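Local coordinates for carbohydrate binding protein, putative, cbp2D (Cellvibrio japonicus, PDB 7B21), which carries a covalently bound heme c in this cytochrome c domain (X183) of a longer protein and probably transfers electrons, at residues Thr75-Cys78 with Ala79-Ile82; Asp81-Ala84 with Phe85-Trp89. All blocks are in the same frame, centred on the assembly; numbering follows the deposited sequence.

Contact 1. Residues Thr75-Cys78 with Ala79-Ile82; sequences TGQC and AADI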
# COMPACT_ATOMS: atom_id res chain seq x y z
N THR A 75 -7.07 7.64 -1.74
CA THR A 75 -8.36 6.97 -1.59
C THR A 75 -8.76 6.50 -2.99
O THR A 75 -8.03 6.75 -3.96
CB THR A 75 -9.41 7.89 -0.98
OG1 THR A 75 -9.65 8.96 -1.89
CG2 THR A 75 -9.02 8.45 0.37
N GLY A 76 -9.92 5.91 -3.13
CA GLY A 76 -10.49 5.68 -4.47
C GLY A 76 -9.52 4.99 -5.40
O GLY A 76 -8.97 3.94 -5.09
N GLN A 77 -9.34 5.57 -6.59
CA GLN A 77 -8.49 4.93 -7.60
C GLN A 77 -7.03 4.81 -7.14
O GLN A 77 -6.38 3.82 -7.50
CB GLN A 77 -8.60 5.68 -8.93
CG GLN A 77 -8.03 4.92 -10.11
CD GLN A 77 -8.80 3.68 -10.49
OE1 GLN A 77 -10.00 3.74 -10.80
NE2 GLN A 77 -8.14 2.54 -10.53
N CYS A 78 -6.53 5.79 -6.41
CA CYS A 78 -5.15 5.69 -5.87
C CYS A 78 -5.02 4.41 -5.08
O CYS A 78 -4.06 3.64 -5.24
CB CYS A 78 -4.87 6.91 -4.99
SG CYS A 78 -3.27 6.81 -4.14
N ALA A 79 -5.97 4.16 -4.19
CA ALA A 79 -5.92 3.00 -3.31
C ALA A 79 -6.06 1.70 -4.11
O ALA A 79 -5.36 0.72 -3.83
CB ALA A 79 -6.97 3.12 -2.23
N ALA A 80 -6.95 1.70 -5.10
CA ALA A 80 -7.10 0.53 -5.96
C ALA A 80 -5.81 0.23 -6.73
O ALA A 80 -5.41 -0.91 -6.86
CB ALA A 80 -8.26 0.74 -6.90
N ASP A 81 -5.20 1.27 -7.28
CA ASP A 81 -3.97 1.10 -8.06
C ASP A 81 -2.85 0.58 -7.17
O ASP A 81 -2.09 -0.33 -7.57
CB ASP A 81 -3.59 2.41 -8.73
CG ASP A 81 -4.48 2.86 -9.87
OD1 ASP A 81 -5.31 2.05 -10.34
OD2 ASP A 81 -4.29 3.98 -10.31
N ILE A 82 -2.66 1.18 -5.99
CA ILE A 82 -1.56 0.72 -5.15
C ILE A 82 -1.86 -0.71 -4.65
O ILE A 82 -0.92 -1.50 -4.58
CB ILE A 82 -1.26 1.71 -4.02
CG1 ILE A 82 -0.79 3.06 -4.55
CG2 ILE A 82 -0.19 1.11 -3.11
CD1 ILE A 82 -0.53 4.10 -3.51

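Contact 2. Residues Asp81-Ala84 with Phe85-Trp89; sequences DIEA and FIRTW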
# COMPACT_ATOMS: atom_id res chain seq x y z
N ASP A 81 -5.20 1.27 -7.28
CA ASP A 81 -3.97 1.10 -8.06
C ASP A 81 -2.85 0.58 -7.17
O ASP A 81 -2.09 -0.33 -7.57
CB ASP A 81 -3.59 2.41 -8.73
CG ASP A 81 -4.48 2.86 -9.87
OD1 ASP A 81 -5.31 2.05 -10.34
OD2 ASP A 81 -4.29 3.98 -10.31
N ILE A 82 -2.66 1.18 -5.99
CA ILE A 82 -1.56 0.72 -5.15
C ILE A 82 -1.86 -0.71 -4.65
O ILE A 82 -0.92 -1.50 -4.58
CB ILE A 82 -1.26 1.71 -4.02
CG1 ILE A 82 -0.79 3.06 -4.55
CG2 ILE A 82 -0.19 1.11 -3.11
CD1 ILE A 82 -0.53 4.10 -3.51
N GLU A 83 -3.10 -1.02 -4.32
CA GLU A 83 -3.44 -2.42 -4.01
C GLU A 83 -2.93 -3.35 -5.10
O GLU A 83 -2.30 -4.36 -4.82
CB GLU A 83 -4.95 -2.54 -3.81
CG GLU A 83 -5.42 -3.98 -3.69
CD GLU A 83 -6.95 -4.07 -3.63
OE1 GLU A 83 -7.58 -3.73 -4.66
OE2 GLU A 83 -7.50 -4.43 -2.58
N ALA A 84 -3.27 -3.02 -6.35
CA ALA A 84 -2.87 -3.90 -7.46
C ALA A 84 -1.34 -4.03 -7.50
O ALA A 84 -0.81 -5.13 -7.73
CB ALA A 84 -3.42 -3.36 -8.77
N PHE A 85 -0.63 -2.95 -7.30
CA PHE A 85 0.83 -2.98 -7.28
C PHE A 85 1.35 -3.89 -6.16
O PHE A 85 2.21 -4.76 -6.42
CB PHE A 85 1.37 -1.56 -7.14
CG PHE A 85 2.87 -1.49 -6.94
CD1 PHE A 85 3.74 -2.04 -7.87
CD2 PHE A 85 3.42 -0.82 -5.89
CE1 PHE A 85 5.11 -1.94 -7.71
CE2 PHE A 85 4.79 -0.71 -5.71
CZ PHE A 85 5.63 -1.26 -6.64
N ILE A 86 0.86 -3.71 -4.96
CA ILE A 86 1.32 -4.55 -3.83
C ILE A 86 1.05 -6.03 -4.12
O ILE A 86 1.89 -6.88 -3.78
CB ILE A 86 0.63 -4.09 -2.54
CG1 ILE A 86 1.12 -2.70 -2.14
CG2 ILE A 86 0.84 -5.10 -1.43
CD1 ILE A 86 0.31 -2.07 -1.05
N ARG A 87 -0.07 -6.35 -4.77
CA ARG A 87 -0.37 -7.78 -5.03
C ARG A 87 0.54 -8.37 -6.11
O ARG A 87 0.50 -9.59 -6.31
CB ARG A 87 -1.83 -7.92 -5.44
CG ARG A 87 -2.80 -7.56 -4.34
CD ARG A 87 -2.56 -8.26 -3.05
NE ARG A 87 -3.72 -8.14 -2.18
CZ ARG A 87 -3.78 -8.69 -0.97
NH1 ARG A 87 -2.72 -9.26 -0.42
NH2 ARG A 87 -4.91 -8.62 -0.29
N THR A 88 1.33 -7.58 -6.80
CA THR A 88 2.37 -8.11 -7.70
C THR A 88 3.66 -8.48 -6.96
O THR A 88 4.51 -9.17 -7.54
CB THR A 88 2.78 -7.16 -8.83
OG1 THR A 88 3.50 -6.04 -8.34
CG2 THR A 88 1.57 -6.69 -9.62
N TRP A 89 3.85 -8.07 -5.70
CA TRP A 89 5.14 -8.24 -5.02
C TRP A 89 5.47 -9.71 -4.83
O TRP A 89 6.68 -10.04 -4.87
CB TRP A 89 5.16 -7.52 -3.72
CG TRP A 89 5.16 -6.03 -3.85
CD1 TRP A 89 5.06 -5.27 -4.98
CD2 TRP A 89 5.16 -5.14 -2.74
NE1 TRP A 89 5.04 -3.94 -4.63
CE2 TRP A 89 5.10 -3.84 -3.27
CE3 TRP A 89 5.21 -5.34 -1.36
CZ2 TRP A 89 5.08 -2.72 -2.43
CZ3 TRP A 89 5.19 -4.24 -0.55
CH2 TRP A 89 5.12 -2.98 -1.08
O HOH W 1 -6.27 -6.98 -2.71

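Contact 1. Residues Thr75-Cys78 with Ala79-Ile82
Asp-81 OD1 is gripped by two N-H groups: the side-chain amide of Gln-77, one helical turn earlier, and the backbone N of Asp-6. Gln-77 NE2 stands 2.9 Å from Asp-81 OD1 in a fairly straight bond. The acceptor lies almost in the amide plane, but the donor comes from above the carboxylate plane, and the two planes are turned 43° apart. A bend at chi2 of Gln-77 (68°) turns the amide along the helix toward the next turn, where Asp-81 stands. This i to i+4 pair sits at the start of the C-terminal helix of the cytochrome c fold. NE2 also donates to Val-4 O, while Asp-81 OD2 pairs with Arg-9, so the first two turns of helix 76-86 are tied to the N-terminal segment and to helix 7-16.

On another side of the turn, Cys-78 SG lies 3.9 Å from Ile-82 CD1. Cys-78 is joined to Cys-74 by a disulfide, and Ile-82 extends its longer arm past Cys-78 O toward that sulfur while touching the heme. Ala-79 lies against Ile-62 and Ser-63 of helix 58-65 and Ala-80 against Arg-59; short side chains suit such a packed face. Gly-76, with its positive phi of 52°, suits the entry to the helix.

With an arginine and two N-H donors around it, the buried carboxylate of Asp-81 is probably stabilised in its charged form.

Contact 2. Residues Asp81-Ala84 with Phe85-Trp89
In Ile-82 and Ile-86 alike CG1 lies opposite the carbonyl carbon (chi1 -63° and -68°), which leaves CG2 of Ile-82 beside its own carbonyl, facing the next turn; there Ile-86 CD1 meets it at 3.8 Å. Two beta-branched residues four apart thus build one apolar stripe, which Leu-58 and Pro-42 extend from the side of Ile-86. The same pair is joined along the backbone, Ile-86 N donating to Ile-82 O at 2.9 Å.

Glu-83 and Arg-87 are likewise one turn apart, yet their charged ends are joined through water: water 1 accepts from Arg-87 NE at 2.9 Å, in the guanidinium plane, and donates weakly to Glu-83 OE2. Each residue has a firmer partner elsewhere, Glu-83 in a salt bridge to Arg-59 and Arg-87 through NH1 to the carbonyls of Pro-42 and Arg-44. Both side chains are long enough for their charged groups to leave the helix surface and reach these partners.

This is the end of the C-terminal helix of the cytochrome c fold, which packs against the N-terminal helix 7-16; Phe-85 and Trp-89 both meet Trp-14 of that helix. As the helix runs out, a type I turn spans Ile-86 to Trp-89, and Phe-85 O takes two donors, Thr-88 N at 3.0 Å and Thr-88 OG1 at 2.6 Å. The second comes in the carbonyl plane, and a chi1 of 70° swings the hydroxyl back to that oxygen while Thr-88 CG2 rests 3.4 Å from Ala-84 O. The turn folds Trp-89 back, placing its NE1 3.3 Å above the centre of one face of the Phe-85 ring.

From the N terminus, the chain first supplies Val-4 and Asp-6 and then helix 7-16, all of which meet the last helix much later. Contact 1 begins just after Cys-74, whose disulfide to Cys-78 closes a small loop at the start of helix 76-86. Contact 2 takes over at Asp-81 and Ile-82, the two residues shared, and follows the same helix to its end; the contacts overlap in sequence, and neither nests in the other. Both hold the helix against helices 7-16 and 58-65; contact 1 adds the N-terminal segment, contact 2 the loop around Pro-42 and Arg-44. Ile-82, common to both, touches the heme.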